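Acyl-CoA hydrolase (PDB 1VPM) probably hydrolyses the thioester bond of long-chain fatty acyl-CoAs, and binds coenzyme A. Local coordinates at residues G83-L88 / N109-G114; E89-H94 / K149-T154; M100-R105 / L124-V129. One frame throughout, in Å; residues are numbered along the deposited sequence.

Interaction 1: G83-L88 / N109-G114; sequences GDALEL and NNLLTG
Asn-109 ND2 donates to Glu-87 OE2 at 2.6 Å, the shortest hydrogen bond between residues 83-88 and 109-114. The acceptor lies close to the amide plane of Asn-109. On the glutamate side, OE2 is met on its syn side, but the donor sits 30° out of the carboxylate plane. The two flat groups are steeply turned, their planes 74° apart. The Glu-87 chain is extended beyond CG (chi2 173°), which carries the carboxylate out to the amide. Its other oxygen, OE1, forms a salt bridge with Arg-116 NE.

Next to this pair the backbones of Ala-85 and Asn-109 form an antiparallel hydrogen-bonded pair. Ala-85 N reaches Asn-109 O at 3.0 Å, and Asn-109 N returns to Ala-85 O at 2.7 Å. This is the end of the pairing between strands 85-95 and 99-109 of the hotdog sheet. Past it the chain turns away. Asn-110 OD1 takes Leu-112 N at 2.9 Å in its carbonyl plane, an Asx turn. It also takes Thr-113 N at 3.1 Å, from above that plane.

Leu-111 folds back beside the strand end, where its CD2 lies 4.1 Å from Ala-85 CB. A second subunit covers this side: its Leu-56 packs on Ala-85, its Lys-60 touches Asn-109 and Leu-111, and its Asn-63 ND2 bonds to Leu-111 O. Asp-84 is deposited in two conformers, and its link to Leu-111 N is weak and doubtful. Its OD2 is bonded to Thr-81 N.

The Glu-87 carboxylate thus has an amide on one oxygen and a guanidinium on the other. It is likely to stay ionised and to tie the strand to the residues that flank the 110-115 loop.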
# COMPACT_ATOMS: atom_id res chain seq x y z
N GLY A 83 -5.52 16.31 -2.49
CA GLY A 83 -4.95 16.94 -3.66
C GLY A 83 -4.01 18.05 -3.27
O GLY A 83 -3.27 18.57 -4.13
N ASP A 84 -4.07 18.44 -1.99
CA ASP A 84 -3.05 19.28 -1.40
C ASP A 84 -1.77 18.53 -1.33
O ASP A 84 -1.71 17.30 -1.47
CB ASP A 84 -3.36 19.68 0.04
CG ASP A 84 -4.47 20.65 0.17
OD1 ASP A 84 -4.89 21.21 -0.88
OD2 ASP A 84 -4.90 20.88 1.34
N ALA A 85 -0.72 19.28 -1.09
CA ALA A 85 0.55 18.62 -0.92
C ALA A 85 1.02 18.95 0.48
O ALA A 85 0.84 20.09 0.99
CB ALA A 85 1.55 19.10 -1.88
N LEU A 86 1.65 17.98 1.10
CA LEU A 86 2.31 18.18 2.36
C LEU A 86 3.79 18.29 2.13
O LEU A 86 4.36 17.45 1.47
CB LEU A 86 2.08 17.00 3.29
CG LEU A 86 0.81 16.79 4.07
CD1 LEU A 86 1.03 15.53 4.95
CD2 LEU A 86 0.52 17.98 4.98
N GLU A 87 4.39 19.29 2.75
CA GLU A 87 5.81 19.58 2.66
C GLU A 87 6.42 19.39 4.07
O GLU A 87 5.99 20.04 4.98
CB GLU A 87 6.01 21.03 2.25
CG GLU A 87 5.21 21.44 0.99
CD GLU A 87 5.28 22.98 0.69
OE1 GLU A 87 5.68 23.78 1.61
OE2 GLU A 87 4.93 23.34 -0.47
N LEU A 88 7.45 18.57 4.15
CA LEU A 88 8.11 18.31 5.39
C LEU A 88 9.59 18.66 5.29
O LEU A 88 10.21 18.42 4.21
CB LEU A 88 7.97 16.83 5.77
CG LEU A 88 6.55 16.26 6.02
CD1 LEU A 88 6.08 15.50 4.77
CD2 LEU A 88 6.57 15.34 7.20
N ASN A 109 0.45 22.71 1.22
CA ASN A 109 0.39 23.56 0.07
C ASN A 109 -0.95 23.34 -0.63
O ASN A 109 -1.23 22.26 -1.13
CB ASN A 109 1.55 23.28 -0.85
CG ASN A 109 1.89 24.44 -1.71
OD1 ASN A 109 0.99 25.18 -2.15
ND2 ASN A 109 3.18 24.66 -1.93
N ASN A 110 -1.83 24.33 -0.57
CA ASN A 110 -3.14 24.24 -1.19
C ASN A 110 -3.01 24.24 -2.73
O ASN A 110 -2.50 25.19 -3.31
CB ASN A 110 -3.98 25.42 -0.75
CG ASN A 110 -5.39 25.34 -1.20
OD1 ASN A 110 -5.67 25.25 -2.38
ND2 ASN A 110 -6.30 25.38 -0.27
N LEU A 111 -3.38 23.14 -3.34
CA LEU A 111 -3.03 23.06 -4.76
C LEU A 111 -3.94 23.95 -5.62
O LEU A 111 -3.54 24.30 -6.69
CB LEU A 111 -2.74 21.61 -5.25
CG LEU A 111 -1.51 20.88 -4.58
CD1 LEU A 111 -1.15 19.40 -5.06
CD2 LEU A 111 -0.22 21.64 -4.59
N LEU A 112 -5.07 24.43 -5.11
CA LEU A 112 -5.89 25.42 -5.88
C LEU A 112 -5.42 26.89 -5.75
O LEU A 112 -5.43 27.62 -6.70
CB LEU A 112 -7.36 25.34 -5.50
CG LEU A 112 -8.10 24.04 -5.84
CD1 LEU A 112 -9.59 24.26 -5.47
CD2 LEU A 112 -7.95 23.62 -7.31
N THR A 113 -5.01 27.31 -4.57
CA THR A 113 -4.65 28.72 -4.32
C THR A 113 -3.18 29.01 -4.20
O THR A 113 -2.74 30.18 -4.28
CB THR A 113 -5.28 29.21 -2.97
OG1 THR A 113 -4.65 28.56 -1.85
CG2 THR A 113 -6.74 28.92 -3.00
N GLY A 114 -2.40 27.98 -3.93
CA GLY A 114 -0.99 28.10 -3.67
C GLY A 114 -0.63 28.53 -2.27
O GLY A 114 0.53 28.68 -1.97

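Interaction 2: E89-H94 / K149-T154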
# COMPACT_ATOMS: atom_id res chain seq x y z
N GLU A 89 10.13 19.15 6.41
CA GLU A 89 11.56 19.44 6.49
C GLU A 89 12.07 19.05 7.86
O GLU A 89 11.46 19.41 8.84
CB GLU A 89 11.82 20.93 6.25
CG GLU A 89 13.30 21.30 6.29
CD GLU A 89 13.56 22.79 6.18
OE1 GLU A 89 12.63 23.62 6.21
OE2 GLU A 89 14.73 23.15 6.04
N GLY A 90 13.17 18.34 7.89
CA GLY A 90 13.76 17.87 9.11
C GLY A 90 15.25 18.20 9.16
O GLY A 90 15.91 18.25 8.10
N PHE A 91 15.73 18.44 10.36
CA PHE A 91 17.17 18.50 10.61
C PHE A 91 17.52 18.21 12.04
O PHE A 91 16.71 18.40 12.95
CB PHE A 91 17.76 19.83 10.15
CG PHE A 91 17.02 21.03 10.61
CD1 PHE A 91 15.99 21.58 9.85
CD2 PHE A 91 17.41 21.68 11.76
CE1 PHE A 91 15.36 22.73 10.27
CE2 PHE A 91 16.78 22.84 12.17
CZ PHE A 91 15.76 23.37 11.40
N VAL A 92 18.74 17.71 12.22
CA VAL A 92 19.28 17.43 13.54
C VAL A 92 19.60 18.77 14.17
O VAL A 92 20.31 19.59 13.58
CB VAL A 92 20.55 16.53 13.46
CG1 VAL A 92 21.19 16.39 14.81
CG2 VAL A 92 20.21 15.20 12.93
N THR A 93 19.14 18.97 15.41
CA THR A 93 19.29 20.23 16.11
C THR A 93 20.30 20.13 17.24
O THR A 93 20.87 21.14 17.62
CB THR A 93 17.98 20.68 16.77
OG1 THR A 93 17.41 19.62 17.51
CG2 THR A 93 17.03 21.08 15.73
N HIS A 94 20.55 18.92 17.72
CA HIS A 94 21.41 18.69 18.92
C HIS A 94 21.63 17.20 19.09
O HIS A 94 20.84 16.41 18.64
CB HIS A 94 20.75 19.25 20.21
CG HIS A 94 21.66 19.36 21.41
ND1 HIS A 94 21.60 18.49 22.48
CD2 HIS A 94 22.57 20.31 21.76
CE1 HIS A 94 22.47 18.86 23.40
NE2 HIS A 94 23.07 19.96 22.99
N LYS A 149 21.06 27.88 15.87
CA LYS A 149 21.75 28.18 17.11
C LYS A 149 20.75 28.23 18.24
O LYS A 149 21.01 27.74 19.35
CB LYS A 149 22.48 29.50 17.00
CG LYS A 149 23.67 29.42 16.04
CD LYS A 149 24.26 30.80 15.92
CE LYS A 149 25.11 31.05 14.75
NZ LYS A 149 25.48 32.54 14.88
N ARG A 150 19.59 28.86 17.99
CA ARG A 150 18.57 28.96 19.04
C ARG A 150 18.06 27.55 19.45
O ARG A 150 17.93 27.26 20.64
CB ARG A 150 17.43 29.88 18.61
CG ARG A 150 16.18 29.76 19.43
CD ARG A 150 15.14 30.80 19.10
NE ARG A 150 14.69 30.73 17.72
CZ ARG A 150 13.71 29.94 17.29
NH1 ARG A 150 13.00 29.17 18.14
NH2 ARG A 150 13.38 29.98 16.03
N LEU A 151 17.80 26.68 18.49
CA LEU A 151 17.33 25.33 18.77
C LEU A 151 18.41 24.53 19.51
O LEU A 151 18.09 23.76 20.41
CB LEU A 151 16.85 24.64 17.53
CG LEU A 151 15.60 25.26 16.89
CD1 LEU A 151 15.13 24.52 15.64
CD2 LEU A 151 14.47 25.40 17.87
N TYR A 152 19.67 24.67 19.11
CA TYR A 152 20.79 24.03 19.81
C TYR A 152 20.88 24.51 21.27
O TYR A 152 21.04 23.71 22.19
CB TYR A 152 22.06 24.23 18.98
CG TYR A 152 23.31 23.56 19.50
CD1 TYR A 152 24.04 24.15 20.49
CD2 TYR A 152 23.76 22.35 18.98
CE1 TYR A 152 25.18 23.58 20.96
CE2 TYR A 152 24.92 21.76 19.45
CZ TYR A 152 25.62 22.39 20.45
OH TYR A 152 26.76 21.85 20.93
N GLU A 153 20.77 25.82 21.49
CA GLU A 153 20.88 26.40 22.82
C GLU A 153 19.79 25.87 23.76
O GLU A 153 20.03 25.72 25.00
CB GLU A 153 20.76 27.92 22.76
CG GLU A 153 22.00 28.65 22.25
N THR A 154 18.61 25.62 23.21
CA THR A 154 17.43 25.25 23.98
C THR A 154 17.21 23.74 24.08
O THR A 154 16.31 23.32 24.79
CB THR A 154 16.15 25.94 23.44
OG1 THR A 154 16.02 25.71 22.02
CG2 THR A 154 16.23 27.46 23.77
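His-94 sets the edge of its ring over one face of Tyr-152, a T-shaped stack between a strand of the hotdog sheet and the C-terminal helix 146-166. The centroids are 4.8 Å apart and the planes stand at 66°. His-94 CD2 does the touching. It lies 3.6 Å above the tyrosine plane, offset toward the rim. CG of Tyr-152 is anti to the backbone N (chi1 -176°), which lays the ring across the end of the segment at Thr-93 and His-94. The ring's edge meets the strand backbone there, with CD2 of Tyr-152 3.4 Å from Thr-93 O. With an alanine at Tyr-152, the His-94 ring would probably lose its aromatic partner and turn more freely, and a gap would open beside Thr-93 O.

One residue earlier on the helix, Leu-151 points toward the strand. Its CD1 rests 3.9 Å from Thr-93 CG2. The hydroxyl of Thr-93 is engaged with Glu-101 OE1 on the next strand, while its methyl faces the leucine. The helix passes over the strand at 48° to it, with the axes 7.0 Å apart at their closest. Ala-155 and Pro-156, further along the same helix, also touch His-94. Leu-151 CD1 reaches the far end of the contact as well, lying 4.2 Å from CE2 of Phe-91.

Interaction 3: M100-R105 / L124-V129. With COA (coenzyme A), chain D.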
# COMPACT_ATOMS: atom_id res chain seq x y z
N MSE A 100 20.06 11.79 18.88
CA MSE A 100 19.95 13.01 18.12
C MSE A 100 18.55 13.56 18.29
O MSE A 100 17.57 12.82 18.16
CB MSE A 100 20.14 12.68 16.66
CG MSE A 100 21.52 12.22 16.31
SE MSE A 100 21.59 11.23 14.59
CE MSE A 100 20.90 9.48 15.13
N GLU A 101 18.45 14.84 18.61
CA GLU A 101 17.18 15.51 18.49
C GLU A 101 16.99 15.94 17.03
O GLU A 101 17.89 16.52 16.41
CB GLU A 101 17.14 16.76 19.40
CG GLU A 101 15.79 17.43 19.36
CD GLU A 101 15.75 18.70 20.22
OE1 GLU A 101 16.50 19.67 19.90
OE2 GLU A 101 15.04 18.68 21.24
N VAL A 102 15.82 15.61 16.51
CA VAL A 102 15.43 15.97 15.16
C VAL A 102 14.19 16.89 15.23
O VAL A 102 13.19 16.58 15.90
CB VAL A 102 15.17 14.75 14.27
CG1 VAL A 102 14.71 15.19 12.88
CG2 VAL A 102 16.42 13.88 14.17
N TYR A 103 14.32 18.06 14.66
CA TYR A 103 13.19 18.98 14.47
C TYR A 103 12.58 18.75 13.10
O TYR A 103 13.28 18.65 12.09
CB TYR A 103 13.68 20.44 14.63
CG TYR A 103 12.70 21.48 14.12
CD1 TYR A 103 11.63 21.89 14.90
CD2 TYR A 103 12.83 22.02 12.83
CE1 TYR A 103 10.72 22.86 14.42
CE2 TYR A 103 11.96 22.99 12.36
CZ TYR A 103 10.89 23.38 13.11
OH TYR A 103 10.07 24.34 12.59
N VAL A 104 11.25 18.67 13.07
CA VAL A 104 10.50 18.54 11.85
C VAL A 104 9.41 19.61 11.79
O VAL A 104 8.65 19.74 12.70
CB VAL A 104 9.88 17.13 11.70
CG1 VAL A 104 9.12 17.01 10.40
CG2 VAL A 104 10.96 16.04 11.72
N ARG A 105 9.29 20.26 10.62
CA ARG A 105 8.18 21.18 10.33
C ARG A 105 7.40 20.64 9.15
O ARG A 105 7.97 20.13 8.15
CB ARG A 105 8.64 22.60 10.10
CG ARG A 105 9.84 22.84 9.22
CD ARG A 105 10.02 24.36 8.98
NE ARG A 105 11.39 24.67 8.57
CZ ARG A 105 12.21 25.46 9.27
NH1 ARG A 105 11.85 26.00 10.43
NH2 ARG A 105 13.43 25.68 8.83
N LEU A 124 11.72 14.95 17.64
CA LEU A 124 11.88 13.57 17.92
C LEU A 124 13.27 13.26 18.46
O LEU A 124 14.23 14.03 18.27
CB LEU A 124 11.68 12.77 16.65
CG LEU A 124 10.31 12.82 15.98
CD1 LEU A 124 10.22 14.03 15.08
CD2 LEU A 124 10.03 11.53 15.14
N THR A 125 13.37 12.13 19.12
CA THR A 125 14.67 11.64 19.58
C THR A 125 14.95 10.35 18.83
O THR A 125 14.24 9.32 19.01
CB THR A 125 14.70 11.42 21.09
OG1 THR A 125 14.49 12.66 21.80
CG2 THR A 125 16.07 10.88 21.50
N MSE A 126 16.03 10.38 18.04
CA MSE A 126 16.45 9.25 17.24
C MSE A 126 17.74 8.70 17.83
O MSE A 126 18.56 9.47 18.27
CB MSE A 126 16.71 9.69 15.79
CG MSE A 126 15.59 10.46 15.11
SE MSE A 126 13.85 9.43 15.13
CE MSE A 126 14.46 8.04 14.00
N VAL A 127 17.91 7.39 17.80
CA VAL A 127 19.09 6.73 18.35
C VAL A 127 19.76 5.96 17.26
O VAL A 127 19.11 5.17 16.61
CB VAL A 127 18.74 5.84 19.57
CG1 VAL A 127 19.97 5.11 20.06
CG2 VAL A 127 18.20 6.71 20.68
N ALA A 128 21.04 6.21 17.03
CA ALA A 128 21.82 5.43 16.05
C ALA A 128 22.13 4.08 16.64
O ALA A 128 22.47 4.00 17.83
CB ALA A 128 23.13 6.16 15.74
N VAL A 129 22.02 3.03 15.83
CA VAL A 129 22.31 1.68 16.25
C VAL A 129 23.30 0.97 15.33
O VAL A 129 23.27 1.21 14.11
CB VAL A 129 21.04 0.82 16.43
CG1 VAL A 129 20.12 1.47 17.45
CG2 VAL A 129 20.31 0.54 15.12
N1A COA D . 13.16 9.77 24.82
C2A COA D . 14.29 10.49 24.52
N3A COA D . 15.55 9.87 24.63
C4A COA D . 15.64 8.56 25.02
C5A COA D . 14.48 7.83 25.34
C6A COA D . 13.23 8.44 25.25
N6A COA D . 12.14 7.78 25.70
N7A COA D . 14.88 6.57 25.72
C8A COA D . 16.24 6.51 25.64
N9A COA D . 16.71 7.72 25.21
C1B COA D . 18.07 8.02 24.81
C2B COA D . 18.99 7.96 26.02
O2B COA D . 18.89 9.14 26.77
C3B COA D . 20.34 7.77 25.34
O3B COA D . 20.83 9.07 25.08
P3B COA D . 22.38 9.43 24.97
O7A COA D . 22.84 9.89 26.30
O8A COA D . 22.66 10.53 24.02
O9A COA D . 23.08 8.22 24.43
C4B COA D . 19.98 6.95 24.09
O4B COA D . 18.56 6.97 24.01
C5B COA D . 20.41 5.48 24.16
O5B COA D . 19.82 4.90 25.32
P1A COA D . 20.64 3.99 26.41
O1A COA D . 20.12 4.31 27.80
O2A COA D . 22.14 4.16 26.26
O3A COA D . 20.35 2.46 26.01
P2A COA D . 18.92 1.71 25.91
O4A COA D . 18.06 2.09 27.11
O5A COA D . 19.23 0.23 25.76
O6A COA D . 18.23 2.21 24.53
CBP COA D . 16.25 2.81 23.33
CCP COA D . 17.17 3.15 24.51
CDP COA D . 15.38 4.03 22.99
CEP COA D . 17.16 2.48 22.14
CAP COA D . 15.36 1.60 23.72
OAP COA D . 14.55 1.77 24.88
C9P COA D . 14.50 1.19 22.53
O9P COA D . 15.12 0.39 21.55
N8P COA D . 13.23 1.59 22.41
C7P COA D . 12.52 1.14 21.22
C6P COA D . 12.89 1.98 20.00
C5P COA D . 12.07 1.55 18.79
O5P COA D . 12.23 0.40 18.34
N4P COA D . 11.20 2.43 18.29
C3P COA D . 10.43 2.13 17.11
C2P COA D . 8.98 1.69 17.31
S1P COA D . 8.53 0.48 18.62
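Val-102 CG2 meets Met-126 CG at 3.6 Å, the tightest apolar touch between these two strands. Met-100 and Met-126 are selenomethionines. The bent chain of Met-100 (chi3 -78°) swings CE back to the opposite strand, where it lies 4.0 Å from Ala-128 CB. At the other end, Val-104 CG2 packs on Leu-124 CD1 at 4.0 Å. The backbones pair in regular antiparallel fashion. Met-100 with Met-126 and Val-102 with Leu-124 are hydrogen-bonded pairs; Glu-101 with Thr-125 is the non-hydrogen-bonded pair between them.

Glu-101 and Thr-125 bring polar groups to the other face. Glu-101 forms salt bridges with Arg-158 and Arg-162 and is bonded to Thr-93. Thr-125 turns CG2 to the adenine of coenzyme A, 3.3 Å from N3A. Val-127 CG2 touches the ribose at O4B, 3.4 Å away. Coenzyme A is also hydrogen-bonded to Ser-99 and Thr-98 of this chain and to Asp-75 of a third subunit.

Strand 65-75 flanks 116-129, and strand 85-95 flanks 99-109. Helix 43-62 packs on the face of Met-100, Leu-124 and Met-126, as the central helix does in a hotdog fold.

In the fold
All three contacts involve one antiparallel sheet. Strand 85-95 serves interaction 1 at its start and interaction 2 toward its end, their centres about 26 Å apart. Its neighbour, strand 99-109, gives residues 100-105 to interaction 3, again about 26 Å from interaction 1. Interactions 2 and 3 lie closer, about 10 Å between centres, and touch through Thr-93 and Glu-101. Along the chain, interaction 3 is nested inside the loop closed by interaction 2, while interaction 1 crosses both. One end of the sheet meets a second subunit. The other carries the C-terminal helix and the coenzyme A site of interaction 3, to which that helix also contributes Lys-159 and Arg-162.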